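Local coordinates for protein bifunctional cytochrome P450/NADPH--P450 reductase (Deinococcus aerius, PDB 7F3H) that probably hydroxylates fatty acids and related substrates at a haem iron, using electrons from NADPH delivered by its own fused reductase, at residues Ala27-Leu30 with Asn31-Gln34; Val131-Trp134 with Glu135-Gln138; Ser253-Asn256 with Ile257-Val261; Asp380-Ser384 with Glu385-Thr389; Phe111-Arg114 with Ala115-Gly118. All coordinates share one frame; numbering follows the deposited sequence.

Contact 1: Ala27-Leu30 with Asn31-Gln34; sequences APVL and NFFQ
Phe32 N donates to Pro28 O at 3.1 Å. The next two amides keep the same four-residue spacing. Phe33 N gives to Val29 O at 2.9 Å, and Gln34 N gives to Leu30 O at 3.0 Å. The earlier amides are served differently. Leu30 N turns back to Ala27 O at 3.0 Å, Val29 N is taken by the side-chain oxygen of Gln440, and Pro28 has no N-H to place. Asn31 ND2 is used by Tyr22 O, with a weaker bond to Ala24 O. Pro28 O has a second neighbour: it sits over one face of the Phe32 ring, 3.5 Å above the plane and offset toward the rim. CG of Phe32 stands beside its own backbone N (chi1 -59°), which swings the ring back along the preceding turn. There Phe32 CZ lies 4.5 Å from Pro28 CB, and Phe32 CD2 lies 4.4 Å from Val29 CG2. The ring also touches Leu53 of strand 51-56. A serine in place of Phe32 would probably open a gap between Pro28, Val29 and Leu53. The arrangement is that of a first alpha-helical turn carrying a proline, here in helix 28-38, the A helix of the P450 fold.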
loop_
_atom_site.group_PDB
_atom_site.type_symbol
_atom_site.label_atom_id
_atom_site.label_comp_id
_atom_site.label_asym_id
_atom_site.label_seq_id
_atom_site.Cartn_x
_atom_site.Cartn_y
_atom_site.Cartn_z
ATOM N N ALA A 27 -5.199 -3.696 -15.440
ATOM C CA ALA A 27 -4.556 -4.369 -14.314
ATOM C C ALA A 27 -3.958 -5.719 -14.718
ATOM O O ALA A 27 -4.553 -6.752 -14.418
ATOM C CB ALA A 27 -5.574 -4.552 -13.185
ATOM N N PRO A 28 -2.796 -5.755 -15.374
ATOM C CA PRO A 28 -2.245 -7.045 -15.854
ATOM C C PRO A 28 -1.943 -8.076 -14.767
ATOM O O PRO A 28 -1.868 -9.288 -15.081
ATOM C CB PRO A 28 -0.967 -6.634 -16.606
ATOM C CG PRO A 28 -0.774 -5.151 -16.349
ATOM C CD PRO A 28 -2.037 -4.588 -15.868
ATOM N N VAL A 29 -1.773 -7.657 -13.508
ATOM C CA VAL A 29 -1.586 -8.660 -12.464
ATOM C C VAL A 29 -2.765 -9.636 -12.425
ATOM O O VAL A 29 -2.591 -10.803 -12.047
ATOM C CB VAL A 29 -1.328 -8.005 -11.087
ATOM C CG1 VAL A 29 -2.593 -7.439 -10.508
ATOM C CG2 VAL A 29 -0.672 -9.034 -10.117
ATOM N N LEU A 30 -3.960 -9.219 -12.869
ATOM C CA LEU A 30 -5.091 -10.165 -12.866
ATOM C C LEU A 30 -4.962 -11.210 -13.986
ATOM O O LEU A 30 -5.371 -12.377 -13.828
ATOM C CB LEU A 30 -6.416 -9.408 -12.974
ATOM C CG LEU A 30 -6.665 -8.428 -11.830
ATOM C CD1 LEU A 30 -8.084 -7.843 -11.864
ATOM C CD2 LEU A 30 -6.385 -9.116 -10.513
ATOM N N ASN A 31 -4.423 -10.798 -15.137
ATOM C CA ASN A 31 -4.040 -11.770 -16.155
ATOM C C ASN A 31 -3.061 -12.791 -15.595
ATOM O O ASN A 31 -3.161 -13.998 -15.885
ATOM C CB ASN A 31 -3.440 -11.056 -17.364
ATOM C CG ASN A 31 -4.382 -10.018 -17.954
ATOM O OD1 ASN A 31 -5.620 -10.141 -17.860
ATOM N ND2 ASN A 31 -3.806 -9.015 -18.603
ATOM N N PHE A 32 -2.090 -12.321 -14.812
ATOM C CA PHE A 32 -1.126 -13.247 -14.220
ATOM C C PHE A 32 -1.819 -14.204 -13.267
ATOM O O PHE A 32 -1.476 -15.385 -13.202
ATOM C CB PHE A 32 -0.035 -12.484 -13.475
ATOM C CG PHE A 32 0.728 -11.529 -14.329
ATOM C CD1 PHE A 32 0.867 -11.751 -15.689
ATOM C CD2 PHE A 32 1.309 -10.404 -13.761
ATOM C CE1 PHE A 32 1.590 -10.868 -16.466
ATOM C CE2 PHE A 32 2.036 -9.517 -14.529
ATOM C CZ PHE A 32 2.175 -9.745 -15.888
ATOM N N PHE A 33 -2.801 -13.698 -12.522
ATOM C CA PHE A 33 -3.556 -14.538 -11.599
ATOM C C PHE A 33 -4.298 -15.669 -12.323
ATOM O O PHE A 33 -4.266 -16.830 -11.870
ATOM C CB PHE A 33 -4.513 -13.669 -10.808
ATOM C CG PHE A 33 -5.437 -14.442 -9.947
ATOM C CD1 PHE A 33 -5.053 -14.825 -8.668
ATOM C CD2 PHE A 33 -6.704 -14.783 -10.401
ATOM C CE1 PHE A 33 -5.912 -15.540 -7.853
ATOM C CE2 PHE A 33 -7.566 -15.504 -9.594
ATOM C CZ PHE A 33 -7.163 -15.881 -8.309
ATOM N N GLN A 34 -4.954 -15.360 -13.458
ATOM C CA GLN A 34 -5.648 -16.411 -14.219
ATOM C C GLN A 34 -4.655 -17.455 -14.738
ATOM O O GLN A 34 -4.866 -18.673 -14.573
ATOM C CB GLN A 34 -6.434 -15.819 -15.392
ATOM C CG GLN A 34 -7.779 -15.177 -15.058
ATOM C CD GLN A 34 -8.689 -15.992 -14.116
ATOM O OE1 GLN A 34 -9.310 -15.428 -13.209
ATOM N NE2 GLN A 34 -8.790 -17.300 -14.345
#

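Contact 2: Val131-Trp134 with Glu135-Gln138; sequences VGKW and ERTQ
Arg136 folds back along the helix onto Gly132 and Lys133. Arg136 CB lies 3.3 Å from Lys133 O. The next atom, Arg136 CG, lies 3.3 Å from Gly132 O. CD runs on past the same oxygen, and Arg136 NE passes Gly132 O at 3.6 Å. The chain then bends at chi3 (-99°), and this lays the guanidinium flat against the backbone. Lys133 CA sits over the centre of one face, 3.5 Å above the plane. At the tip, Arg136 NH1 is nearest to Lys133 CA and CG, while Arg136 NH2 is 3.7 Å from Lys133 CB and donates to Phe168 O. The Arg136 and Lys133 side chains cross at about a right angle, and their charged ends stay apart. Beneath them, Arg136 N donates to Gly132 O at 2.9 Å. Thr137 uses both its donors on the preceding turn. Thr137 OG1 gives to Lys133 O at 3.1 Å, from 40° out of the carbonyl plane, and Thr137 N reaches Trp134 O at 3.2 Å. A valine at Thr137 is likely to leave Lys133 O without its hydroxyl partner. Gln138 NE2 adds a weak bond to Glu135 O, while Gln138 OE1 accepts from Glu455 N. This is the C-terminal turn of helix 113-137. Lys133 NZ and Trp134 NE1 each bind a carboxylate oxygen of Asp147 on helix 144-161. Trp134 packs on Ile422 of helix 408-425 and Val453 of strand 450-455, and Glu135 forms a salt bridge with Lys425.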
loop_
_atom_site.group_PDB
_atom_site.type_symbol
_atom_site.label_atom_id
_atom_site.label_comp_id
_atom_site.label_asym_id
_atom_site.label_seq_id
_atom_site.Cartn_x
_atom_site.Cartn_y
_atom_site.Cartn_z
ATOM N N VAL A 131 -15.489 12.324 8.037
ATOM C CA VAL A 131 -16.862 12.122 8.491
ATOM C C VAL A 131 -17.674 13.394 8.281
ATOM O O VAL A 131 -18.817 13.351 7.779
ATOM C CB VAL A 131 -16.859 11.659 9.962
ATOM C CG1 VAL A 131 -18.280 11.571 10.537
ATOM C CG2 VAL A 131 -16.141 10.327 10.082
ATOM N N GLY A 132 -17.068 14.548 8.612
ATOM C CA GLY A 132 -17.734 15.826 8.395
ATOM C C GLY A 132 -18.189 16.014 6.964
ATOM O O GLY A 132 -19.346 16.352 6.708
ATOM N N LYS A 133 -17.292 15.746 6.005
ATOM C CA LYS A 133 -17.674 15.854 4.602
ATOM C C LYS A 133 -18.846 14.933 4.288
ATOM O O LYS A 133 -19.838 15.357 3.686
ATOM C CB LYS A 133 -16.488 15.532 3.696
ATOM C CG LYS A 133 -16.782 15.832 2.225
ATOM C CD LYS A 133 -15.590 15.485 1.331
ATOM C CE LYS A 133 -15.914 15.602 -0.151
ATOM N NZ LYS A 133 -14.858 14.961 -0.971
ATOM N N TRP A 134 -18.783 13.684 4.753
ATOM C CA TRP A 134 -19.851 12.760 4.410
ATOM C C TRP A 134 -21.142 13.178 5.093
ATOM O O TRP A 134 -22.214 13.116 4.477
ATOM C CB TRP A 134 -19.441 11.334 4.762
ATOM C CG TRP A 134 -18.362 10.775 3.869
ATOM C CD1 TRP A 134 -17.555 11.469 3.003
ATOM C CD2 TRP A 134 -17.947 9.399 3.780
ATOM N NE1 TRP A 134 -16.666 10.605 2.379
ATOM C CE2 TRP A 134 -16.886 9.335 2.843
ATOM C CE3 TRP A 134 -18.360 8.216 4.414
ATOM C CZ2 TRP A 134 -16.247 8.138 2.523
ATOM C CZ3 TRP A 134 -17.725 7.036 4.097
ATOM C CH2 TRP A 134 -16.682 7.000 3.158
ATOM N N GLU A 135 -21.045 13.743 6.312
ATOM C CA GLU A 135 -22.255 14.293 6.923
ATOM C C GLU A 135 -22.849 15.350 6.015
ATOM O O GLU A 135 -24.050 15.327 5.713
ATOM C CB GLU A 135 -21.973 14.899 8.295
ATOM C CG GLU A 135 -22.268 14.043 9.492
ATOM C CD GLU A 135 -21.855 14.720 10.816
ATOM O OE1 GLU A 135 -20.810 15.425 10.867
ATOM O OE2 GLU A 135 -22.627 14.605 11.796
ATOM N N ARG A 136 -21.991 16.244 5.514
ATOM C CA ARG A 136 -22.422 17.393 4.734
ATOM C C ARG A 136 -23.068 16.995 3.425
ATOM O O ARG A 136 -23.855 17.780 2.891
ATOM C CB ARG A 136 -21.218 18.293 4.423
ATOM C CG ARG A 136 -20.745 19.139 5.592
ATOM C CD ARG A 136 -19.617 20.109 5.206
ATOM N NE ARG A 136 -18.278 19.625 5.553
ATOM C CZ ARG A 136 -17.333 19.418 4.645
ATOM N NH1 ARG A 136 -17.613 19.648 3.364
ATOM N NH2 ARG A 136 -16.123 18.993 5.005
ATOM N N THR A 137 -22.781 15.788 2.894
ATOM C CA THR A 137 -23.205 15.489 1.528
ATOM C C THR A 137 -24.091 14.252 1.430
ATOM O O THR A 137 -24.259 13.713 0.331
ATOM C CB THR A 137 -21.994 15.376 0.595
ATOM O OG1 THR A 137 -21.096 14.374 1.070
ATOM C CG2 THR A 137 -21.247 16.712 0.516
ATOM N N GLN A 138 -24.694 13.835 2.552
ATOM C CA GLN A 138 -25.580 12.682 2.611
ATOM C C GLN A 138 -26.507 12.649 1.399
ATOM O O GLN A 138 -27.025 13.681 0.966
ATOM C CB GLN A 138 -26.415 12.739 3.897
ATOM C CG GLN A 138 -25.703 12.357 5.169
ATOM C CD GLN A 138 -26.623 12.448 6.388
ATOM O OE1 GLN A 138 -27.556 11.647 6.554
ATOM N NE2 GLN A 138 -26.360 13.426 7.249
#

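Contact 3: Ser253-Asn256 with Ile257-Val261; sequences SDEN and IRYQV
An N-cap begins helix 254-285: Ser253 OG accepts from Asn256 N at 3.0 Å, and Ser253 O takes Ile257 N at 2.9 Å. Ile257 CG1 also rests 3.2 Å from Ser253 O. One turn on, two buried amides meet. Gln260 NE2 donates to Asn256 OD1 at 2.8 Å, and the N-H...O angle is 166°. The acceptor lies close to the Gln260 amide plane, yet the two amide planes are 55° apart. CG of Asn256 lies opposite its backbone N (chi1 -168°), which brings OD1 to Gln260. The far ends are held as well, Asn256 ND2 by Asp88 O and Gln260 OE1 by Leu90 N, and this should fix the rotation of both groups. The helix is the long central one of the P450 fold, known as helix I, and Gln260 is on the part of it that approaches the haem. The other flank is looser. Glu255 runs alongside Tyr259, pointing the same way, with Glu255 CD 3.7 Å from Tyr259 CE2. Arg258 NH2 touches Glu255 CG at 3.6 Å, but its distance of 4.4 Å from Glu255 OE2 is too long for a salt bridge. Arg258 NE pairs instead with Asp220.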
loop_
_atom_site.group_PDB
_atom_site.type_symbol
_atom_site.label_atom_id
_atom_site.label_comp_id
_atom_site.label_asym_id
_atom_site.label_seq_id
_atom_site.Cartn_x
_atom_site.Cartn_y
_atom_site.Cartn_z
ATOM N N SER A 253 20.967 13.507 6.736
ATOM C CA SER A 253 21.111 14.753 5.978
ATOM C C SER A 253 19.753 15.382 5.685
ATOM O O SER A 253 18.710 14.717 5.684
ATOM C CB SER A 253 21.853 14.532 4.666
ATOM O OG SER A 253 21.008 13.978 3.676
ATOM N N ASP A 254 19.787 16.671 5.330
ATOM C CA ASP A 254 18.547 17.371 4.989
ATOM C C ASP A 254 17.964 16.825 3.687
ATOM O O ASP A 254 16.744 16.623 3.582
ATOM C CB ASP A 254 18.795 18.884 4.889
ATOM C CG ASP A 254 18.915 19.593 6.270
ATOM O OD1 ASP A 254 18.516 19.059 7.343
ATOM O OD2 ASP A 254 19.415 20.733 6.257
ATOM N N GLU A 255 18.831 16.536 2.710
ATOM C CA GLU A 255 18.375 15.935 1.464
ATOM C C GLU A 255 17.643 14.630 1.752
ATOM O O GLU A 255 16.514 14.412 1.297
ATOM C CB GLU A 255 19.570 15.621 0.559
ATOM C CG GLU A 255 19.200 15.426 -0.879
ATOM C CD GLU A 255 20.274 14.749 -1.685
ATOM O OE1 GLU A 255 21.121 14.090 -1.077
ATOM O OE2 GLU A 255 20.309 14.910 -2.923
ATOM N N ASN A 256 18.254 13.776 2.575
ATOM C CA ASN A 256 17.649 12.478 2.830
ATOM C C ASN A 256 16.364 12.596 3.647
ATOM O O ASN A 256 15.451 11.784 3.468
ATOM C CB ASN A 256 18.643 11.539 3.509
ATOM C CG ASN A 256 18.152 10.104 3.512
ATOM O OD1 ASN A 256 17.481 9.665 4.467
ATOM N ND2 ASN A 256 18.460 9.366 2.433
ATOM N N ILE A 257 16.285 13.550 4.586
ATOM C CA ILE A 257 15.020 13.790 5.284
ATOM C C ILE A 257 13.907 14.145 4.298
ATOM O O ILE A 257 12.767 13.664 4.412
ATOM C CB ILE A 257 15.181 14.889 6.341
ATOM C CG1 ILE A 257 16.094 14.414 7.466
ATOM C CG2 ILE A 257 13.819 15.312 6.860
ATOM C CD1 ILE A 257 16.529 15.527 8.409
ATOM N N ARG A 258 14.200 15.028 3.343
ATOM C CA ARG A 258 13.158 15.361 2.374
ATOM C C ARG A 258 12.770 14.116 1.593
ATOM O O ARG A 258 11.576 13.869 1.359
ATOM C CB ARG A 258 13.587 16.496 1.433
ATOM C CG ARG A 258 13.114 16.259 0.018
ATOM C CD ARG A 258 13.345 17.408 -0.908
ATOM N NE ARG A 258 14.730 17.601 -1.346
ATOM C CZ ARG A 258 15.327 16.897 -2.309
ATOM N NH1 ARG A 258 14.682 15.926 -2.910
ATOM N NH2 ARG A 258 16.583 17.151 -2.666
ATOM N N TYR A 259 13.775 13.311 1.205
ATOM C CA TYR A 259 13.515 12.051 0.517
ATOM C C TYR A 259 12.598 11.142 1.337
ATOM O O TYR A 259 11.645 10.563 0.799
ATOM C CB TYR A 259 14.833 11.354 0.224
ATOM C CG TYR A 259 15.509 11.871 -1.007
ATOM C CD1 TYR A 259 14.765 12.384 -2.073
ATOM C CD2 TYR A 259 16.898 11.839 -1.131
ATOM C CE1 TYR A 259 15.397 12.860 -3.212
ATOM C CE2 TYR A 259 17.521 12.312 -2.277
ATOM C CZ TYR A 259 16.768 12.814 -3.301
ATOM O OH TYR A 259 17.399 13.266 -4.423
ATOM N N GLN A 260 12.821 11.061 2.649
ATOM C CA GLN A 260 11.953 10.236 3.486
ATOM C C GLN A 260 10.535 10.799 3.524
ATOM O O GLN A 260 9.560 10.038 3.480
ATOM C CB GLN A 260 12.504 10.116 4.913
ATOM C CG GLN A 260 13.927 9.523 5.054
ATOM C CD GLN A 260 14.151 8.195 4.333
ATOM O OE1 GLN A 260 13.201 7.467 3.993
ATOM N NE2 GLN A 260 15.423 7.873 4.090
ATOM N N VAL A 261 10.395 12.127 3.636
ATOM C CA VAL A 261 9.052 12.719 3.608
ATOM C C VAL A 261 8.334 12.365 2.302
ATOM O O VAL A 261 7.170 11.908 2.296
ATOM C CB VAL A 261 9.128 14.239 3.836
ATOM C CG1 VAL A 261 7.814 14.908 3.412
ATOM C CG2 VAL A 261 9.480 14.519 5.293
#

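Contact 4: Asp380-Ser384 with Glu385-Thr389; sequences DRWTS and ENRRT
Asn386 grips the preceding loop twice. Asn386 ND2 donates to Asp380 O at 2.9 Å in a nearly straight bond (173°), with that oxygen in its amide plane. Asn386 N donates to Thr383 OG1 at 3.2 Å. Thr383 is the N-cap of the short helix 384-387. Its OG1 stands between the backbone N and the carbonyl carbon (chi1 73°), which brings it to this amide. Thr383 O takes Arg387 N at 2.8 Å. Arg387 then reaches across Trp382. Trp382 CE3 lies over one guanidinium face, offset toward the rim and 3.9 Å from Arg387 CZ. The two planes are 53° apart, and this is not a flat stack. This piece belongs to the meander region of P450s, before the haem-binding loop. Arg381 bonds Asn373 O and forms a salt bridge with Glu324 near Arg327, consistent with the family's Glu-Arg-Arg triad. Trp382 NE1 also bonds Glu324, and Arg387 NH2 pairs with Asp323. The far side is solvent-exposed and more loosely bonded. Arg388 N gives only a weak bond to Ser384 O, at 3.5 Å, although Arg388 CG sits 3.2 Å from the same oxygen. Glu385 turns its carboxylate away from the loop.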
loop_
_atom_site.group_PDB
_atom_site.type_symbol
_atom_site.label_atom_id
_atom_site.label_comp_id
_atom_site.label_asym_id
_atom_site.label_seq_id
_atom_site.Cartn_x
_atom_site.Cartn_y
_atom_site.Cartn_z
ATOM N N ASP A 380 -12.699 -15.165 10.325
ATOM C CA ASP A 380 -12.261 -16.036 11.418
ATOM C C ASP A 380 -10.900 -16.675 11.148
ATOM O O ASP A 380 -10.294 -17.208 12.082
ATOM C CB ASP A 380 -13.297 -17.144 11.683
ATOM C CG ASP A 380 -14.462 -16.673 12.566
ATOM O OD1 ASP A 380 -14.483 -15.480 12.942
ATOM O OD2 ASP A 380 -15.364 -17.489 12.876
ATOM N N ARG A 381 -10.394 -16.618 9.906
ATOM C CA ARG A 381 -9.020 -17.021 9.640
ATOM C C ARG A 381 -8.043 -16.287 10.527
ATOM O O ARG A 381 -6.909 -16.753 10.681
ATOM C CB ARG A 381 -8.619 -16.756 8.181
ATOM C CG ARG A 381 -9.497 -17.434 7.158
ATOM C CD ARG A 381 -9.201 -16.998 5.714
ATOM N NE ARG A 381 -9.278 -18.184 4.869
ATOM C CZ ARG A 381 -10.224 -18.424 3.974
ATOM N NH1 ARG A 381 -11.188 -17.559 3.752
ATOM N NH2 ARG A 381 -10.192 -19.541 3.291
ATOM N N TRP A 382 -8.446 -15.141 11.101
ATOM C CA TRP A 382 -7.502 -14.193 11.676
ATOM C C TRP A 382 -7.633 -14.046 13.187
ATOM O O TRP A 382 -6.981 -13.161 13.766
ATOM C CB TRP A 382 -7.661 -12.832 10.973
ATOM C CG TRP A 382 -7.376 -12.970 9.502
ATOM C CD1 TRP A 382 -8.286 -12.956 8.476
ATOM C CD2 TRP A 382 -6.096 -13.217 8.903
ATOM N NE1 TRP A 382 -7.646 -13.170 7.277
ATOM C CE2 TRP A 382 -6.304 -13.331 7.508
ATOM C CE3 TRP A 382 -4.786 -13.335 9.412
ATOM C CZ2 TRP A 382 -5.261 -13.568 6.614
ATOM C CZ3 TRP A 382 -3.740 -13.568 8.521
ATOM C CH2 TRP A 382 -3.985 -13.674 7.132
ATOM N N THR A 383 -8.402 -14.923 13.856
ATOM C CA THR A 383 -8.337 -15.006 15.317
ATOM C C THR A 383 -6.924 -15.440 15.714
ATOM O O THR A 383 -6.218 -16.066 14.923
ATOM C CB THR A 383 -9.358 -16.013 15.859
ATOM O OG1 THR A 383 -8.903 -17.341 15.571
ATOM C CG2 THR A 383 -10.743 -15.821 15.209
ATOM N N SER A 384 -6.486 -15.060 16.928
ATOM C CA SER A 384 -5.165 -15.498 17.402
ATOM C C SER A 384 -4.925 -16.975 17.159
ATOM O O SER A 384 -3.842 -17.380 16.733
ATOM C CB SER A 384 -4.939 -15.153 18.882
ATOM O OG SER A 384 -4.866 -13.750 19.076
ATOM N N GLU A 385 -5.939 -17.796 17.428
ATOM C CA GLU A 385 -5.750 -19.236 17.325
ATOM C C GLU A 385 -5.566 -19.691 15.872
ATOM O O GLU A 385 -4.581 -20.381 15.556
ATOM C CB GLU A 385 -6.910 -19.944 18.023
ATOM C CG GLU A 385 -6.918 -21.447 17.917
ATOM C CD GLU A 385 -7.842 -22.077 18.955
ATOM O OE1 GLU A 385 -7.296 -22.683 19.913
ATOM O OE2 GLU A 385 -9.078 -21.883 18.878
ATOM N N ASN A 386 -6.453 -19.271 14.966
ATOM C CA ASN A 386 -6.348 -19.715 13.574
ATOM C C ASN A 386 -5.187 -19.043 12.829
ATOM O O ASN A 386 -4.602 -19.648 11.922
ATOM C CB ASN A 386 -7.649 -19.433 12.846
ATOM C CG ASN A 386 -8.767 -20.344 13.275
ATOM O OD1 ASN A 386 -8.542 -21.491 13.650
ATOM N ND2 ASN A 386 -9.990 -19.854 13.171
ATOM N N ARG A 387 -4.838 -17.809 13.202
ATOM C CA ARG A 387 -3.702 -17.122 12.589
ATOM C C ARG A 387 -2.429 -17.948 12.748
ATOM O O ARG A 387 -1.594 -18.017 11.836
ATOM C CB ARG A 387 -3.571 -15.727 13.213
ATOM C CG ARG A 387 -2.374 -14.929 12.822
ATOM C CD ARG A 387 -2.234 -13.716 13.773
ATOM N NE ARG A 387 -3.257 -12.711 13.521
ATOM C CZ ARG A 387 -3.176 -11.777 12.575
ATOM N NH1 ARG A 387 -2.107 -11.698 11.792
ATOM N NH2 ARG A 387 -4.167 -10.908 12.418
ATOM N N ARG A 388 -2.284 -18.614 13.894
ATOM C CA ARG A 388 -1.090 -19.403 14.165
ATOM C C ARG A 388 -0.894 -20.544 13.172
ATOM O O ARG A 388 0.222 -21.069 13.069
ATOM C CB ARG A 388 -1.132 -19.956 15.581
ATOM C CG ARG A 388 -1.068 -18.890 16.654
ATOM C CD ARG A 388 -0.385 -19.400 17.913
ATOM N NE ARG A 388 1.041 -19.620 17.686
ATOM C CZ ARG A 388 1.866 -20.136 18.589
ATOM N NH1 ARG A 388 1.404 -20.488 19.784
ATOM N NH2 ARG A 388 3.152 -20.293 18.298
ATOM N N THR A 389 -1.941 -20.992 12.481
ATOM C CA THR A 389 -1.832 -22.188 11.657
ATOM C C THR A 389 -1.636 -21.899 10.176
ATOM O O THR A 389 -1.685 -22.826 9.370
ATOM C CB THR A 389 -3.061 -23.082 11.837
ATOM O OG1 THR A 389 -4.193 -22.473 11.206
ATOM C CG2 THR A 389 -3.349 -23.304 13.305
#

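Contact 5: Phe111-Arg114 with Ala115-Gly118; sequences FSQR and AMKG
The backbone turns in three-residue steps: Ala115 N donates to Ser112 O at 3.0 Å, and Met116 N donates to Gln113 O at 2.9 Å. This is the weakly bonded start of helix 113-137, the D helix of the P450 fold. In both bonds the donor stands well above the carbonyl plane, by 60° at Ser112 O and 54° at Gln113 O. Such a turn is tighter than a regular alpha-helical one. Ala115 CB packs 3.4 Å from Ser112 O and 3.8 Å from Ser112 OG. That hydroxyl is bonded to Pro109 O, and it also lies over one face of the Arg114 guanidinium, toward the rim. On another side of the turn, Gln113 and Met116 cross at about a right angle. Gln113 NE2 lies 3.9 Å from Met116 CG, while its hydrogen bond goes to Tyr309 OH. Met116 is buried, and helix 408-425 packs on it through Gln409, Phe410 and Thr413. Phe111 turns away from the helix start. Its ring meets Phe264 edge to face, and its side chain is about 4 Å from the haem at the nearest atoms. Met116 CB sits 3.3 Å from Gln113 O. From there the chain bends at chi2 (-66°) and carries the sulfur and methyl back toward the incoming loop, where Met116 CE lies 3.7 Å from Phe111 O.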
loop_
_atom_site.group_PDB
_atom_site.type_symbol
_atom_site.label_atom_id
_atom_site.label_comp_id
_atom_site.label_asym_id
_atom_site.label_seq_id
_atom_site.Cartn_x
_atom_site.Cartn_y
_atom_site.Cartn_z
ATOM N N PHE A 111 7.856 4.016 14.123
ATOM C CA PHE A 111 6.787 3.331 13.390
ATOM C C PHE A 111 6.296 2.073 14.100
ATOM O O PHE A 111 5.512 1.294 13.520
ATOM C CB PHE A 111 7.261 2.965 11.980
ATOM C CG PHE A 111 7.254 4.118 11.012
ATOM C CD1 PHE A 111 8.458 4.633 10.540
ATOM C CD2 PHE A 111 6.064 4.634 10.527
ATOM C CE1 PHE A 111 8.475 5.688 9.643
ATOM C CE2 PHE A 111 6.061 5.699 9.616
ATOM C CZ PHE A 111 7.265 6.226 9.164
ATOM N N SER A 112 6.780 1.824 15.309
ATOM C CA SER A 112 6.367 0.671 16.085
ATOM C C SER A 112 4.990 0.901 16.651
ATOM O O SER A 112 4.507 2.031 16.720
ATOM C CB SER A 112 7.330 0.425 17.240
ATOM O OG SER A 112 7.322 1.526 18.143
ATOM N N GLN A 113 4.367 -0.195 17.094
ATOM C CA GLN A 113 3.063 -0.092 17.733
ATOM C C GLN A 113 3.075 0.881 18.914
ATOM O O GLN A 113 2.172 1.721 19.025
ATOM C CB GLN A 113 2.577 -1.478 18.152
ATOM C CG GLN A 113 1.085 -1.555 18.445
ATOM C CD GLN A 113 0.212 -1.111 17.271
ATOM O OE1 GLN A 113 0.348 -1.590 16.138
ATOM N NE2 GLN A 113 -0.686 -0.179 17.544
ATOM N N ARG A 114 4.058 0.780 19.835
ATOM C CA ARG A 114 3.962 1.689 20.994
ATOM C C ARG A 114 4.076 3.165 20.566
ATOM O O ARG A 114 3.697 4.060 21.328
ATOM C CB ARG A 114 4.886 1.328 22.189
ATOM C CG ARG A 114 6.299 1.623 22.027
ATOM C CD ARG A 114 6.899 0.524 21.308
ATOM N NE ARG A 114 8.369 0.511 21.184
ATOM C CZ ARG A 114 9.047 -0.390 20.486
ATOM N NH1 ARG A 114 10.381 -0.324 20.450
ATOM N NH2 ARG A 114 8.430 -1.475 20.002
ATOM N N ALA A 115 4.581 3.438 19.354
ATOM C CA ALA A 115 4.637 4.830 18.882
ATOM C C ALA A 115 3.296 5.346 18.345
ATOM O O ALA A 115 3.115 6.567 18.214
ATOM C CB ALA A 115 5.712 4.968 17.798
ATOM N N MET A 116 2.323 4.460 18.100
ATOM C CA MET A 116 1.134 4.849 17.355
ATOM C C MET A 116 0.249 5.790 18.160
ATOM O O MET A 116 -0.380 6.691 17.584
ATOM C CB MET A 116 0.377 3.590 16.939
ATOM C CG MET A 116 1.087 2.842 15.800
ATOM S SD MET A 116 1.164 3.704 14.210
ATOM C CE MET A 116 2.927 3.907 13.915
ATOM N N LYS A 117 0.196 5.607 19.482
ATOM C CA LYS A 117 -0.562 6.522 20.333
ATOM C C LYS A 117 -0.156 7.971 20.065
ATOM O O LYS A 117 -1.017 8.854 19.945
ATOM C CB LYS A 117 -0.363 6.163 21.809
ATOM C CG LYS A 117 -1.514 6.650 22.684
ATOM C CD LYS A 117 -1.166 6.762 24.168
ATOM C CE LYS A 117 -2.075 7.798 24.831
ATOM N NZ LYS A 117 -2.213 7.527 26.277
ATOM N N GLY A 118 1.149 8.211 19.866
ATOM C CA GLY A 118 1.623 9.560 19.593
ATOM C C GLY A 118 0.993 10.213 18.374
ATOM O O GLY A 118 1.059 11.441 18.233
#

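In the fold
Contacts 2 and 4 lie at the surface; contacts 1, 3 and 5 are partly buried. Contacts 5 and 2 sit near the two ends of helix 113-137, with centres about 29 Å apart. The loop leading into the first end brings Phe111 beside the haem, and the second end is tied by charged side chains to residues elsewhere in the fold. Contacts 3 and 5 approach each other most closely, to about 7 Å between nearest atoms, where helix 254-285 and the loop before helix 113-137 converge. Contacts 3 and 4 each have a hydroxyl N-cap, but buried amides follow in contact 3 and an arginine over an indole in contact 4. Contact 1, across the chain's centre from contacts 3 and 5, rests mainly on backbone bonds and an aromatic ring.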